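Local coordinates for protein possible galactose mutarotase (Streptomyces platensis subsp. rosaceus, PDB 4RNL) that probably interconverts the alpha and beta anomers of galactose or a related aldose, as aldose 1-epimerases do, although its function remains unproven, at residues 62-67 and 76-81; 87-92 and 312-317; 163-168 and 336-341; 197-202 and 262-267; 240-245 and 278-283. All coordinates share one frame; numbering follows the deposited sequence. Where two conformers were deposited one is given.

Overall arrangement
The chain folds into the large antiparallel beta-sandwich of the aldose 1-epimerases. Interactions 3 and 4 belong to one sheet, their centres about 19 Å apart. Interaction 5 pairs strands 242-246 and 278-282 of the other sheet, and its Leu281, Leu279 and Phe245 pack on Leu200 and Leu202 of interaction 4, so this pair of contacts records sheet meeting sheet. Interaction 2, centred about 15 Å from interaction 5, touches it through Phe312, Pro313 and Asn87; both lie beside bound glycerol, consistent with a sugar pocket. Interaction 1 comes first along the chain, where loops flank helix 67-72. Segments 87-92 and 312-317 enclose all of interactions 4 and 5 in sequence.

Interaction 1. Residues 62-67 and 76-81; sequences LGFADL and SYFGAL
The two loops flanking helix 67-72 meet where the ring of Phe78 lies against Leu62 and Phe64. Leu62 CB sits over one face, 4.1 Å from the centroid of the Phe78 ring and 27° off its normal, a CH-pi contact. On the opposite face Ser76 CB stands 3.5 Å above the plane and over the centre, so the Phe78 ring is sandwiched. At its rim CD2 comes within 3.5 Å of Phe64 CE2; the two ring planes are inclined at 58°, an oblique pair. A type II beta turn from Tyr77 to Ala80 presents this aromatic group: Phe78 takes the second position, Gly79 with its positive phi the third, and Ala80 N bonds to Tyr77 O at 3.2 Å. The CB of Phe78 points to the other loop, and CG lies anti to the carbonyl carbon (chi1 -75°). An alanine here would probably open a gap between Leu62 and Ser76 and deprive the Phe64 ring of one of its aromatic neighbours. A water joins the two backbones, donating to Leu62 O at 2.8 Å and accepting a weak bond from Gly79 N at 3.0 Å. Tyr184 and Tyr70 extend the aromatic cluster, edge-to-face with Phe78 and Phe64 respectively.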
# COMPACT_ATOMS: atom_id res chain seq x y z
N LEU A 62 4.98 7.19 7.51
CA LEU A 62 4.58 6.84 8.87
C LEU A 62 5.16 5.47 9.18
O LEU A 62 5.07 4.54 8.37
CB LEU A 62 3.05 6.80 9.02
CG LEU A 62 2.28 8.09 8.75
CD1 LEU A 62 0.85 7.97 9.27
CD2 LEU A 62 2.98 9.31 9.36
N GLY A 63 5.78 5.33 10.34
CA GLY A 63 6.40 4.07 10.69
C GLY A 63 6.99 4.10 12.08
O GLY A 63 6.72 5.01 12.86
N PHE A 64 7.82 3.11 12.38
CA PHE A 64 8.44 3.01 13.69
C PHE A 64 9.94 2.83 13.53
O PHE A 64 10.40 2.31 12.50
CB PHE A 64 7.90 1.82 14.46
CG PHE A 64 6.41 1.84 14.66
CD1 PHE A 64 5.82 2.79 15.49
CD2 PHE A 64 5.60 0.88 14.06
CE1 PHE A 64 4.45 2.81 15.69
CE2 PHE A 64 4.22 0.89 14.25
CZ PHE A 64 3.65 1.85 15.07
N ALA A 65 10.68 3.24 14.55
CA ALA A 65 12.13 3.11 14.56
C ALA A 65 12.55 1.66 14.76
O ALA A 65 13.65 1.26 14.35
CB ALA A 65 12.74 3.99 15.65
N ASP A 66 11.68 0.86 15.37
CA ASP A 66 12.06 -0.46 15.85
C ASP A 66 11.09 -1.57 15.42
O ASP A 66 9.90 -1.33 15.23
CB ASP A 66 12.15 -0.46 17.37
CG ASP A 66 10.81 -0.21 18.03
OD1 ASP A 66 10.15 0.80 17.68
OD2 ASP A 66 10.41 -1.02 18.89
N LEU A 67 11.61 -2.79 15.30
CA LEU A 67 10.80 -3.93 14.88
C LEU A 67 9.67 -4.24 15.87
O LEU A 67 8.55 -4.54 15.45
CB LEU A 67 11.69 -5.16 14.70
CG LEU A 67 10.96 -6.45 14.29
CD1 LEU A 67 10.27 -6.25 12.95
CD2 LEU A 67 11.94 -7.63 14.24
N SER A 76 -2.22 -0.71 12.07
CA SER A 76 -2.17 0.46 11.19
C SER A 76 -1.71 0.09 9.80
O SER A 76 -1.83 0.88 8.86
CB SER A 76 -1.20 1.52 11.74
OG SER A 76 -1.71 2.11 12.93
N TYR A 77 -1.12 -1.10 9.68
CA TYR A 77 -0.50 -1.56 8.44
C TYR A 77 0.55 -0.58 7.89
O TYR A 77 0.69 -0.45 6.68
CB TYR A 77 -1.57 -1.84 7.37
CG TYR A 77 -2.48 -2.98 7.75
CD1 TYR A 77 -3.59 -2.77 8.56
CD2 TYR A 77 -2.21 -4.28 7.35
CE1 TYR A 77 -4.43 -3.82 8.93
CE2 TYR A 77 -3.03 -5.34 7.72
CZ TYR A 77 -4.13 -5.10 8.51
OH TYR A 77 -4.96 -6.15 8.88
N PHE A 78 1.28 0.10 8.78
CA PHE A 78 2.31 1.04 8.33
C PHE A 78 3.27 0.38 7.34
O PHE A 78 3.81 -0.69 7.63
CB PHE A 78 3.11 1.58 9.52
CG PHE A 78 2.37 2.60 10.34
CD1 PHE A 78 1.38 3.40 9.77
CD2 PHE A 78 2.67 2.76 11.68
CE1 PHE A 78 0.71 4.35 10.54
CE2 PHE A 78 2.01 3.71 12.46
CZ PHE A 78 1.03 4.51 11.88
N GLY A 79 3.44 1.00 6.17
CA GLY A 79 4.39 0.57 5.15
C GLY A 79 4.20 -0.79 4.51
O GLY A 79 5.05 -1.23 3.71
N ALA A 80 3.08 -1.45 4.79
CA ALA A 80 3.02 -2.89 4.61
C ALA A 80 2.67 -3.39 3.21
O ALA A 80 1.82 -2.82 2.52
CB ALA A 80 2.06 -3.50 5.62
N LEU A 81 3.34 -4.47 2.82
CA LEU A 81 2.91 -5.30 1.69
C LEU A 81 1.64 -6.00 2.17
O LEU A 81 1.67 -6.75 3.15
CB LEU A 81 4.00 -6.32 1.38
CG LEU A 81 4.01 -7.20 0.12
CD1 LEU A 81 5.27 -8.05 0.11
CD2 LEU A 81 2.82 -8.09 0.03
O HOH W 1 3.83 3.93 5.91

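Interaction 2. Residues 87-92 and 312-317; sequences NRIAGA and FPDSPN
Asp314 turns its carboxylate to Ala90, and OD1 takes two N-H groups from different directions. Ala90 N comes from above the carboxylate plane at 2.9 Å from Asp314 OD1, in a nearly straight bond (172° at the hydrogen). Asn317 ND2 reaches the same OD1 at 3.0 Å on its syn side and close to the plane, so two bonds grip OD1 and would restrict the turning of the carboxylate. Asp314 CG lies anti to the backbone N (chi1 -159°), which places CG on the side of Ala90. Asp314 N also gives Arg88 O a weak, bent bond of 2.8 Å. Beside this polar centre Ile89 crosses Pro316 at about a right angle, CD1 of Ile89 being 4.1 Å from CG of Pro316, while CG2 of Ile89 lies 3.7 Å from Asn317 ND2. At the far end Asn87 OD1 rests 3.5 Å from Pro313 CB and also accepts a weak bond from Arg88 N. A type II turn, Phe312 to Ser315, puts Asp314 at its third position with positive phi. Arg88 leads away to Asn107, and its NH2 bonds a glycerol, probably from the crystallisation liquor, that Asn87 ND2 holds weakly, consistent with a sugar pocket as in aldose 1-epimerases.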
# COMPACT_ATOMS: atom_id res chain seq x y z
N ASN A 87 -7.76 -4.81 1.34
CA ASN A 87 -9.08 -4.31 1.69
C ASN A 87 -10.08 -5.41 2.06
O ASN A 87 -9.68 -6.49 2.52
CB ASN A 87 -9.64 -3.35 0.63
CG ASN A 87 -10.44 -2.22 1.25
OD1 ASN A 87 -11.65 -2.35 1.43
ND2 ASN A 87 -9.76 -1.13 1.62
N ARG A 88 -11.37 -5.15 1.87
CA ARG A 88 -12.40 -5.95 2.53
C ARG A 88 -13.11 -6.95 1.63
O ARG A 88 -13.38 -6.66 0.46
CB ARG A 88 -13.43 -5.03 3.19
CG ARG A 88 -12.86 -4.18 4.30
CD ARG A 88 -13.88 -3.25 4.93
NE ARG A 88 -13.30 -2.65 6.13
CZ ARG A 88 -12.51 -1.58 6.12
NH1 ARG A 88 -12.24 -0.97 4.97
NH2 ARG A 88 -11.99 -1.11 7.25
N ILE A 89 -13.42 -8.11 2.19
CA ILE A 89 -14.31 -9.07 1.56
C ILE A 89 -15.50 -9.22 2.49
O ILE A 89 -15.35 -9.62 3.65
CB ILE A 89 -13.62 -10.43 1.35
CG1 ILE A 89 -12.46 -10.28 0.36
CG2 ILE A 89 -14.63 -11.49 0.87
CD1 ILE A 89 -11.59 -11.55 0.21
N ALA A 90 -16.68 -8.88 1.99
CA ALA A 90 -17.88 -8.84 2.82
C ALA A 90 -18.19 -10.20 3.43
O ALA A 90 -18.17 -11.23 2.75
CB ALA A 90 -19.06 -8.32 2.00
N GLY A 91 -18.47 -10.19 4.73
CA GLY A 91 -18.90 -11.39 5.44
C GLY A 91 -17.82 -12.44 5.61
O GLY A 91 -18.11 -13.57 6.02
N ALA A 92 -16.58 -12.06 5.30
CA ALA A 92 -15.44 -12.98 5.36
C ALA A 92 -15.74 -14.25 4.59
O ALA A 92 -15.42 -15.35 5.03
CB ALA A 92 -15.09 -13.31 6.82
N PHE A 312 -10.87 -3.13 -6.67
CA PHE A 312 -11.91 -2.55 -5.81
C PHE A 312 -12.25 -3.42 -4.60
O PHE A 312 -12.17 -4.65 -4.68
CB PHE A 312 -13.21 -2.34 -6.62
CG PHE A 312 -13.08 -1.43 -7.82
CD1 PHE A 312 -11.92 -0.70 -8.06
CD2 PHE A 312 -14.15 -1.31 -8.70
CE1 PHE A 312 -11.84 0.14 -9.18
CE2 PHE A 312 -14.07 -0.48 -9.81
CZ PHE A 312 -12.91 0.24 -10.05
N PRO A 313 -12.65 -2.80 -3.48
CA PRO A 313 -13.11 -3.54 -2.30
C PRO A 313 -14.21 -4.52 -2.65
O PRO A 313 -15.07 -4.20 -3.48
CB PRO A 313 -13.67 -2.45 -1.38
CG PRO A 313 -12.87 -1.22 -1.75
CD PRO A 313 -12.63 -1.34 -3.24
N ASP A 314 -14.18 -5.70 -2.04
CA ASP A 314 -15.23 -6.71 -2.16
C ASP A 314 -15.37 -7.30 -3.57
O ASP A 314 -16.42 -7.83 -3.92
CB ASP A 314 -16.59 -6.18 -1.67
CG ASP A 314 -17.55 -7.30 -1.30
OD1 ASP A 314 -17.06 -8.35 -0.83
OD2 ASP A 314 -18.78 -7.15 -1.48
N SER A 315 -14.31 -7.20 -4.37
CA SER A 315 -14.38 -7.74 -5.74
C SER A 315 -14.73 -9.23 -5.84
O SER A 315 -15.45 -9.63 -6.77
CB SER A 315 -13.09 -7.44 -6.52
OG SER A 315 -12.92 -6.03 -6.68
N PRO A 316 -14.27 -10.07 -4.89
CA PRO A 316 -14.67 -11.48 -5.00
C PRO A 316 -16.17 -11.71 -4.85
O PRO A 316 -16.66 -12.80 -5.17
CB PRO A 316 -13.90 -12.14 -3.84
CG PRO A 316 -12.67 -11.29 -3.70
CD PRO A 316 -13.20 -9.89 -3.88
N ASN A 317 -16.90 -10.71 -4.37
CA ASN A 317 -18.36 -10.81 -4.29
C ASN A 317 -19.07 -9.90 -5.28
O ASN A 317 -20.29 -9.76 -5.24
CB ASN A 317 -18.83 -10.46 -2.87
CG ASN A 317 -18.51 -11.56 -1.88
OD1 ASN A 317 -18.81 -12.73 -2.14
ND2 ASN A 317 -17.89 -11.19 -0.76

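Interaction 3. Residues 163-168 and 336-341; sequences LRIVSC and TVYAFS
Tyr338 and Leu163 form an antiparallel hydrogen-bonded pair between strands 332-342 and 162-171, inside the large sheet of the aldose 1-epimerase beta-sandwich; the short axes of segments 163-168 and 336-341 come within 4.7 Å at 175°. Tyr338 N donates to Leu163 O at 2.8 Å, and Leu163 N returns a bond to Tyr338 O. Two residues along, Ile165 and Thr336 repeat the exchange: Ile165 N donates to Thr336 O at 2.9 Å, and Thr336 N to Ile165 O. Between these pairs Arg164 and Val337 face each other without backbone bonds, their side chains on the other face of the sheet.

The side chain of Tyr338 can be followed outward. Its CB lies 4.3 Å from Leu163 CB, with Leu163 O also near. CG is anti to the carbonyl carbon (chi1 -64°), and from there the ring runs beside the neighbouring strand. CD1 passes 3.9 Å from Leu163 O, which meets the Tyr338 ring at its edge and in its plane. Further out CE1 touches Ile165 CD1 at 4.0 Å, the two side chains crossing obliquely. Leu270 and Leu272 of the next strand also touch Tyr338, and Asn181 of the facing sheet reaches both Tyr338 and Ile165, which places this face of the pair in the sandwich interior.

On the other face Arg164, in one of two modelled conformers, runs beside Val337 in the same direction while its NE forms a salt bridge with Glu335. Leu163 O also receives a CA-H...O contact from Val337, whose CA is 3.4 Å from that oxygen.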
# COMPACT_ATOMS: atom_id res chain seq x y z
N LEU A 163 10.72 5.31 -6.54
CA LEU A 163 10.66 3.96 -5.99
C LEU A 163 9.65 3.14 -6.79
O LEU A 163 8.49 3.53 -6.90
CB LEU A 163 10.20 3.99 -4.53
CG LEU A 163 9.89 2.64 -3.89
CD1 LEU A 163 11.18 1.85 -3.70
CD2 LEU A 163 9.17 2.83 -2.56
N ARG A 164 10.09 2.00 -7.32
CA ARG A 164 9.20 1.15 -8.11
C ARG A 164 8.91 -0.14 -7.37
O ARG A 164 9.82 -0.79 -6.85
CB ARG A 164 9.82 0.85 -9.48
CG ARG A 164 9.01 -0.15 -10.32
CD ARG A 164 9.71 -0.50 -11.63
NE ARG A 164 9.43 0.48 -12.68
CZ ARG A 164 10.26 1.45 -13.05
NH1 ARG A 164 11.43 1.57 -12.46
NH2 ARG A 164 9.91 2.29 -14.02
N ILE A 165 7.64 -0.52 -7.30
CA ILE A 165 7.28 -1.80 -6.67
C ILE A 165 6.50 -2.64 -7.67
O ILE A 165 5.41 -2.24 -8.10
CB ILE A 165 6.41 -1.60 -5.40
CG1 ILE A 165 7.13 -0.70 -4.39
CG2 ILE A 165 6.14 -2.95 -4.74
CD1 ILE A 165 6.27 -0.34 -3.16
N VAL A 166 7.06 -3.79 -8.05
CA VAL A 166 6.38 -4.68 -9.00
C VAL A 166 6.01 -5.95 -8.26
O VAL A 166 6.88 -6.60 -7.68
CB VAL A 166 7.29 -5.01 -10.20
CG1 VAL A 166 6.57 -5.96 -11.18
CG2 VAL A 166 7.73 -3.73 -10.89
N SER A 167 4.72 -6.30 -8.27
CA SER A 167 4.27 -7.51 -7.58
C SER A 167 3.87 -8.55 -8.62
O SER A 167 3.10 -8.24 -9.53
CB SER A 167 3.10 -7.19 -6.64
OG SER A 167 3.41 -6.08 -5.80
N CYS A 168 4.40 -9.76 -8.50
CA CYS A 168 4.13 -10.83 -9.46
C CYS A 168 3.64 -12.07 -8.72
O CYS A 168 4.08 -12.32 -7.59
CB CYS A 168 5.39 -11.19 -10.26
SG CYS A 168 5.98 -9.88 -11.37
N THR A 336 3.47 -0.27 -9.35
CA THR A 336 3.21 1.07 -8.86
C THR A 336 4.55 1.79 -8.69
O THR A 336 5.54 1.20 -8.27
CB THR A 336 2.39 1.02 -7.55
OG1 THR A 336 1.10 0.42 -7.82
CG2 THR A 336 2.17 2.42 -6.99
N VAL A 337 4.59 3.06 -9.08
CA VAL A 337 5.83 3.84 -8.99
C VAL A 337 5.55 5.10 -8.19
O VAL A 337 4.59 5.82 -8.46
CB VAL A 337 6.36 4.24 -10.38
CG1 VAL A 337 7.68 5.00 -10.25
CG2 VAL A 337 6.53 3.02 -11.28
N TYR A 338 6.39 5.35 -7.19
CA TYR A 338 6.29 6.56 -6.39
C TYR A 338 7.42 7.48 -6.84
O TYR A 338 8.58 7.23 -6.50
CB TYR A 338 6.50 6.24 -4.91
CG TYR A 338 5.45 5.33 -4.29
CD1 TYR A 338 5.44 3.96 -4.56
CD2 TYR A 338 4.51 5.84 -3.41
CE1 TYR A 338 4.50 3.13 -3.97
CE2 TYR A 338 3.57 5.02 -2.82
CZ TYR A 338 3.57 3.67 -3.10
OH TYR A 338 2.62 2.86 -2.51
N ALA A 339 7.10 8.52 -7.60
CA ALA A 339 8.12 9.43 -8.13
C ALA A 339 8.11 10.75 -7.36
O ALA A 339 7.14 11.50 -7.42
CB ALA A 339 7.91 9.67 -9.63
N PHE A 340 9.21 11.02 -6.65
CA PHE A 340 9.30 12.23 -5.84
C PHE A 340 10.04 13.33 -6.57
O PHE A 340 10.97 13.07 -7.34
CB PHE A 340 10.00 11.93 -4.49
CG PHE A 340 9.21 11.00 -3.60
CD1 PHE A 340 9.30 9.62 -3.76
CD2 PHE A 340 8.35 11.51 -2.63
CE1 PHE A 340 8.56 8.76 -2.94
CE2 PHE A 340 7.62 10.67 -1.82
CZ PHE A 340 7.71 9.29 -1.98
N SER A 341 9.62 14.57 -6.33
CA SER A 341 10.26 15.74 -6.93
C SER A 341 9.93 16.92 -6.04
O SER A 341 9.41 16.73 -4.94
CB SER A 341 9.73 15.98 -8.34
OG SER A 341 8.33 16.21 -8.32

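Interaction 4. Residues 197-202 and 262-267; sequences GHELRL and YDPRSG
His198 has CG anti to its carbonyl carbon (chi1 -70°), whereas Asp263 has CG anti to its backbone N (chi1 171°), and these torsions place the two CG atoms so that Asp263 CB comes over one face of the His198 ring. That CB is 4.1 Å from the centroid of the His198 ring, a CH-pi contact, and the ring and carboxylate planes are only 21° apart. A water bridges the two groups, 3.0 Å from His198 ND1 and at a doubtful 2.5 Å from Asp263 OD1. The remaining nitrogen, NE2, is hydrogen-bonded to Leu187 N, which helps to hold the ring.

Next to this pair Glu199 and Tyr262 make a hydrogen-bonded antiparallel bridge: Glu199 N to Tyr262 O and Tyr262 N to Glu199 O both measure 2.8 Å, the second bond being more bent. Their side chains lie alongside, with Glu199 OE1 at the ring edge 3.6 Å from Tyr262 CD2. Arg343 packs on the Tyr262 ring as a cation-pi partner.

Beyond the bridge the carboxylate of Asp263 shapes the turn. OD1 of Asp263 accepts from Arg265 N at 3.2 Å and its OD2 from Ser266 N at 3.0 Å, both donors standing above the carboxylate plane. An alanine in place of Asp263 would probably leave both backbone N-H groups without their acceptor and let the turn become more mobile. Accepting from the N-H groups two and three residues on is characteristic of an Asx turn and Asx motif, here reversing the chain between strands 256-262 and 268-274 of the large sheet.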
# COMPACT_ATOMS: atom_id res chain seq x y z
N GLY A 197 -3.52 19.29 4.87
CA GLY A 197 -3.22 20.45 4.04
C GLY A 197 -2.57 20.10 2.71
O GLY A 197 -2.44 20.98 1.84
N HIS A 198 -2.15 18.85 2.53
CA HIS A 198 -1.58 18.43 1.24
C HIS A 198 -2.60 18.58 0.12
O HIS A 198 -3.79 18.32 0.32
CB HIS A 198 -1.15 16.96 1.25
CG HIS A 198 0.05 16.67 2.10
ND1 HIS A 198 0.49 17.50 3.10
CD2 HIS A 198 0.91 15.62 2.09
CE1 HIS A 198 1.55 16.98 3.68
NE2 HIS A 198 1.83 15.83 3.09
N GLU A 199 -2.12 18.95 -1.06
CA GLU A 199 -2.99 19.06 -2.22
C GLU A 199 -2.93 17.75 -3.00
O GLU A 199 -1.84 17.23 -3.28
CB GLU A 199 -2.56 20.23 -3.10
CG GLU A 199 -2.73 21.58 -2.39
CD GLU A 199 -2.24 22.75 -3.21
OE1 GLU A 199 -1.47 22.53 -4.18
OE2 GLU A 199 -2.64 23.90 -2.89
N LEU A 200 -4.10 17.21 -3.32
CA LEU A 200 -4.18 15.94 -4.04
C LEU A 200 -4.96 16.15 -5.33
O LEU A 200 -6.00 16.80 -5.32
CB LEU A 200 -4.91 14.90 -3.18
CG LEU A 200 -5.14 13.53 -3.84
CD1 LEU A 200 -3.82 12.88 -4.18
CD2 LEU A 200 -5.96 12.63 -2.93
N ARG A 201 -4.43 15.61 -6.42
CA ARG A 201 -5.19 15.47 -7.66
C ARG A 201 -5.28 13.99 -8.01
O ARG A 201 -4.27 13.28 -7.94
CB ARG A 201 -4.51 16.24 -8.81
CG ARG A 201 -5.30 16.15 -10.12
CD ARG A 201 -4.63 16.89 -11.28
NE ARG A 201 -3.43 16.20 -11.75
CZ ARG A 201 -3.44 15.11 -12.52
NH1 ARG A 201 -4.58 14.57 -12.91
NH2 ARG A 201 -2.29 14.56 -12.88
N LEU A 202 -6.47 13.51 -8.37
CA LEU A 202 -6.64 12.11 -8.78
C LEU A 202 -7.22 12.05 -10.16
O LEU A 202 -8.14 12.80 -10.50
CB LEU A 202 -7.57 11.35 -7.83
CG LEU A 202 -7.19 11.25 -6.35
CD1 LEU A 202 -8.34 10.61 -5.57
CD2 LEU A 202 -5.89 10.45 -6.18
N TYR A 262 0.98 16.92 -3.09
CA TYR A 262 1.92 18.02 -2.94
C TYR A 262 1.79 18.71 -1.59
O TYR A 262 0.68 18.99 -1.14
CB TYR A 262 1.71 19.04 -4.07
CG TYR A 262 2.54 20.30 -3.95
CD1 TYR A 262 3.93 20.25 -4.00
CD2 TYR A 262 1.93 21.54 -3.81
CE1 TYR A 262 4.69 21.40 -3.88
CE2 TYR A 262 2.69 22.71 -3.69
CZ TYR A 262 4.08 22.63 -3.73
OH TYR A 262 4.85 23.78 -3.62
N ASP A 263 2.93 18.98 -0.95
CA ASP A 263 2.95 19.80 0.27
C ASP A 263 3.51 21.18 -0.01
O ASP A 263 4.72 21.32 -0.23
CB ASP A 263 3.80 19.14 1.36
CG ASP A 263 4.02 20.05 2.56
OD1 ASP A 263 3.07 20.79 2.92
OD2 ASP A 263 5.14 20.06 3.14
N PRO A 264 2.65 22.21 0.01
CA PRO A 264 3.14 23.57 -0.28
C PRO A 264 4.24 24.05 0.66
O PRO A 264 5.05 24.90 0.26
CB PRO A 264 1.88 24.43 -0.07
CG PRO A 264 0.74 23.50 -0.41
CD PRO A 264 1.18 22.15 0.10
N ARG A 265 4.28 23.54 1.89
CA ARG A 265 5.22 24.07 2.87
C ARG A 265 6.66 23.70 2.54
O ARG A 265 7.55 24.56 2.52
CB ARG A 265 4.90 23.57 4.28
CG ARG A 265 3.60 24.08 4.88
CD ARG A 265 3.70 23.98 6.39
NE ARG A 265 2.47 24.33 7.09
CZ ARG A 265 1.61 23.43 7.58
NH1 ARG A 265 1.85 22.14 7.41
NH2 ARG A 265 0.52 23.83 8.21
N SER A 266 6.89 22.41 2.30
CA SER A 266 8.23 21.88 2.06
C SER A 266 8.54 21.90 0.58
O SER A 266 9.71 21.89 0.16
CB SER A 266 8.32 20.44 2.55
OG SER A 266 7.53 19.58 1.73
N GLY A 267 7.48 21.91 -0.23
CA GLY A 267 7.63 21.82 -1.67
C GLY A 267 7.78 20.41 -2.22
O GLY A 267 7.95 20.26 -3.43
O HOH W 2 0.67 20.46 3.70

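Interaction 5. Residues 240-245 and 278-283; sequences AYDHNF and GLQLYT
Gln280 and Asp242 meet by their side chains across an antiparallel strand pair, 242-246 with 278-282, within the seven-stranded sheet of the beta-sandwich. Gln280 NE2 donates to Asp242 OD1 at 3.1 Å, approaching 42° above the carboxylate plane; amide and carboxylate stand nearly perpendicular, at 87°. A bend at chi2 of Gln280 (79°) turns CD back over the neighbouring strand. The second N-H of NE2 goes to a water 3.0 Å away, which donates to Asp242 O at 2.8 Å. The Tyr282 ring borders the same carboxylate obliquely, CD1 lying 3.6 Å from Asp242 CG.

A second shell holds these groups. Gln310 NE2 bonds both Gln280 OE1 and Asn244 OD1, Thr208 OG1 accepts from Asn244 ND2, and His286 engages the Tyr282 hydroxyl. Asp242 OD1 also bonds a glycerol, a likely crystallisation additive that may nonetheless mark a sugar pocket. Gly278 has a steric reason to be glycine: a CB there would collide with Asn244 OD1.

On the opposite face the contact is largely apolar, although His243 also lies there. Phe245 CE1 abuts Leu281 CB at 3.7 Å, and Leu281 CD2 lies off-centre against the Tyr241 ring; Leu200 and Leu202 of the other sheet pack against this face. Paired backbone bonds join His243 with Leu281 and Phe245 with Leu279, Phe245 N to Leu279 O being 2.7 Å. Where the regular pairing ends, a side chain takes over: Thr283 OG1, itself bonded to Asp285, accepts from Tyr241 N at 2.9 Å, while Thr283 N donates to Tyr241 O at 3.1 Å.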
# COMPACT_ATOMS: atom_id res chain seq x y z
N ALA A 240 -11.84 13.65 6.07
CA ALA A 240 -11.53 12.25 6.33
C ALA A 240 -12.00 11.41 5.14
O ALA A 240 -13.10 11.63 4.62
CB ALA A 240 -12.24 11.79 7.60
N TYR A 241 -11.17 10.47 4.73
CA TYR A 241 -11.51 9.54 3.65
C TYR A 241 -11.10 8.13 4.02
O TYR A 241 -10.12 7.92 4.74
CB TYR A 241 -10.84 9.95 2.33
CG TYR A 241 -11.33 11.27 1.80
CD1 TYR A 241 -12.45 11.33 0.97
CD2 TYR A 241 -10.69 12.46 2.13
CE1 TYR A 241 -12.93 12.54 0.49
CE2 TYR A 241 -11.16 13.69 1.65
CZ TYR A 241 -12.28 13.72 0.83
OH TYR A 241 -12.75 14.92 0.35
N ASP A 242 -11.86 7.16 3.54
CA ASP A 242 -11.47 5.76 3.56
C ASP A 242 -12.25 5.14 2.42
O ASP A 242 -13.19 4.36 2.64
CB ASP A 242 -11.83 5.11 4.90
CG ASP A 242 -11.29 3.70 5.02
OD1 ASP A 242 -10.53 3.26 4.13
OD2 ASP A 242 -11.63 3.02 6.02
N HIS A 243 -11.89 5.53 1.20
CA HIS A 243 -12.71 5.27 0.02
C HIS A 243 -11.87 4.88 -1.17
O HIS A 243 -10.76 5.38 -1.34
CB HIS A 243 -13.51 6.53 -0.33
CG HIS A 243 -14.53 6.90 0.69
ND1 HIS A 243 -14.21 7.57 1.85
CD2 HIS A 243 -15.86 6.65 0.75
CE1 HIS A 243 -15.31 7.75 2.57
NE2 HIS A 243 -16.32 7.21 1.92
N ASN A 244 -12.42 3.98 -1.99
CA ASN A 244 -11.80 3.58 -3.24
C ASN A 244 -12.26 4.49 -4.37
O ASN A 244 -13.46 4.76 -4.52
CB ASN A 244 -12.19 2.13 -3.56
CG ASN A 244 -11.72 1.69 -4.95
OD1 ASN A 244 -10.55 1.37 -5.15
ND2 ASN A 244 -12.65 1.66 -5.91
N PHE A 245 -11.30 4.95 -5.17
CA PHE A 245 -11.60 5.69 -6.39
C PHE A 245 -11.43 4.79 -7.62
O PHE A 245 -10.48 4.01 -7.69
CB PHE A 245 -10.68 6.92 -6.48
CG PHE A 245 -10.98 7.96 -5.44
CD1 PHE A 245 -10.50 7.82 -4.14
CD2 PHE A 245 -11.79 9.04 -5.74
CE1 PHE A 245 -10.80 8.75 -3.16
CE2 PHE A 245 -12.09 9.99 -4.77
CZ PHE A 245 -11.61 9.84 -3.48
N GLY A 278 -7.89 0.89 -9.33
CA GLY A 278 -8.45 1.54 -8.17
C GLY A 278 -7.40 2.13 -7.25
O GLY A 278 -6.21 1.78 -7.30
N LEU A 279 -7.84 3.05 -6.40
CA LEU A 279 -6.96 3.64 -5.41
C LEU A 279 -7.75 3.87 -4.14
O LEU A 279 -8.78 4.54 -4.16
CB LEU A 279 -6.38 4.96 -5.95
CG LEU A 279 -5.42 5.77 -5.07
CD1 LEU A 279 -4.46 6.57 -5.94
CD2 LEU A 279 -6.19 6.74 -4.20
N GLN A 280 -7.27 3.32 -3.03
CA GLN A 280 -7.89 3.60 -1.74
C GLN A 280 -7.20 4.82 -1.15
O GLN A 280 -5.99 4.84 -1.01
CB GLN A 280 -7.70 2.41 -0.79
CG GLN A 280 -8.54 2.48 0.48
CD GLN A 280 -9.98 2.06 0.24
OE1 GLN A 280 -10.31 1.51 -0.82
NE2 GLN A 280 -10.85 2.33 1.21
N LEU A 281 -7.98 5.84 -0.80
CA LEU A 281 -7.44 7.00 -0.12
C LEU A 281 -7.83 6.85 1.34
O LEU A 281 -9.01 6.75 1.65
CB LEU A 281 -8.06 8.28 -0.70
CG LEU A 281 -7.77 9.59 0.05
CD1 LEU A 281 -6.27 9.81 0.14
CD2 LEU A 281 -8.44 10.76 -0.65
N TYR A 282 -6.86 6.79 2.24
CA TYR A 282 -7.17 6.64 3.66
C TYR A 282 -6.40 7.67 4.45
O TYR A 282 -5.18 7.76 4.36
CB TYR A 282 -6.86 5.22 4.16
CG TYR A 282 -7.13 5.07 5.64
CD1 TYR A 282 -8.36 5.43 6.18
CD2 TYR A 282 -6.15 4.57 6.49
CE1 TYR A 282 -8.61 5.32 7.55
CE2 TYR A 282 -6.39 4.44 7.86
CZ TYR A 282 -7.62 4.81 8.37
OH TYR A 282 -7.84 4.69 9.72
N THR A 283 -7.13 8.46 5.24
CA THR A 283 -6.51 9.58 5.95
C THR A 283 -6.14 9.29 7.40
O THR A 283 -5.99 10.22 8.18
CB THR A 283 -7.40 10.84 5.88
OG1 THR A 283 -8.74 10.50 6.30
CG2 THR A 283 -7.45 11.37 4.45
O HOH W 3 -13.83 1.95 1.34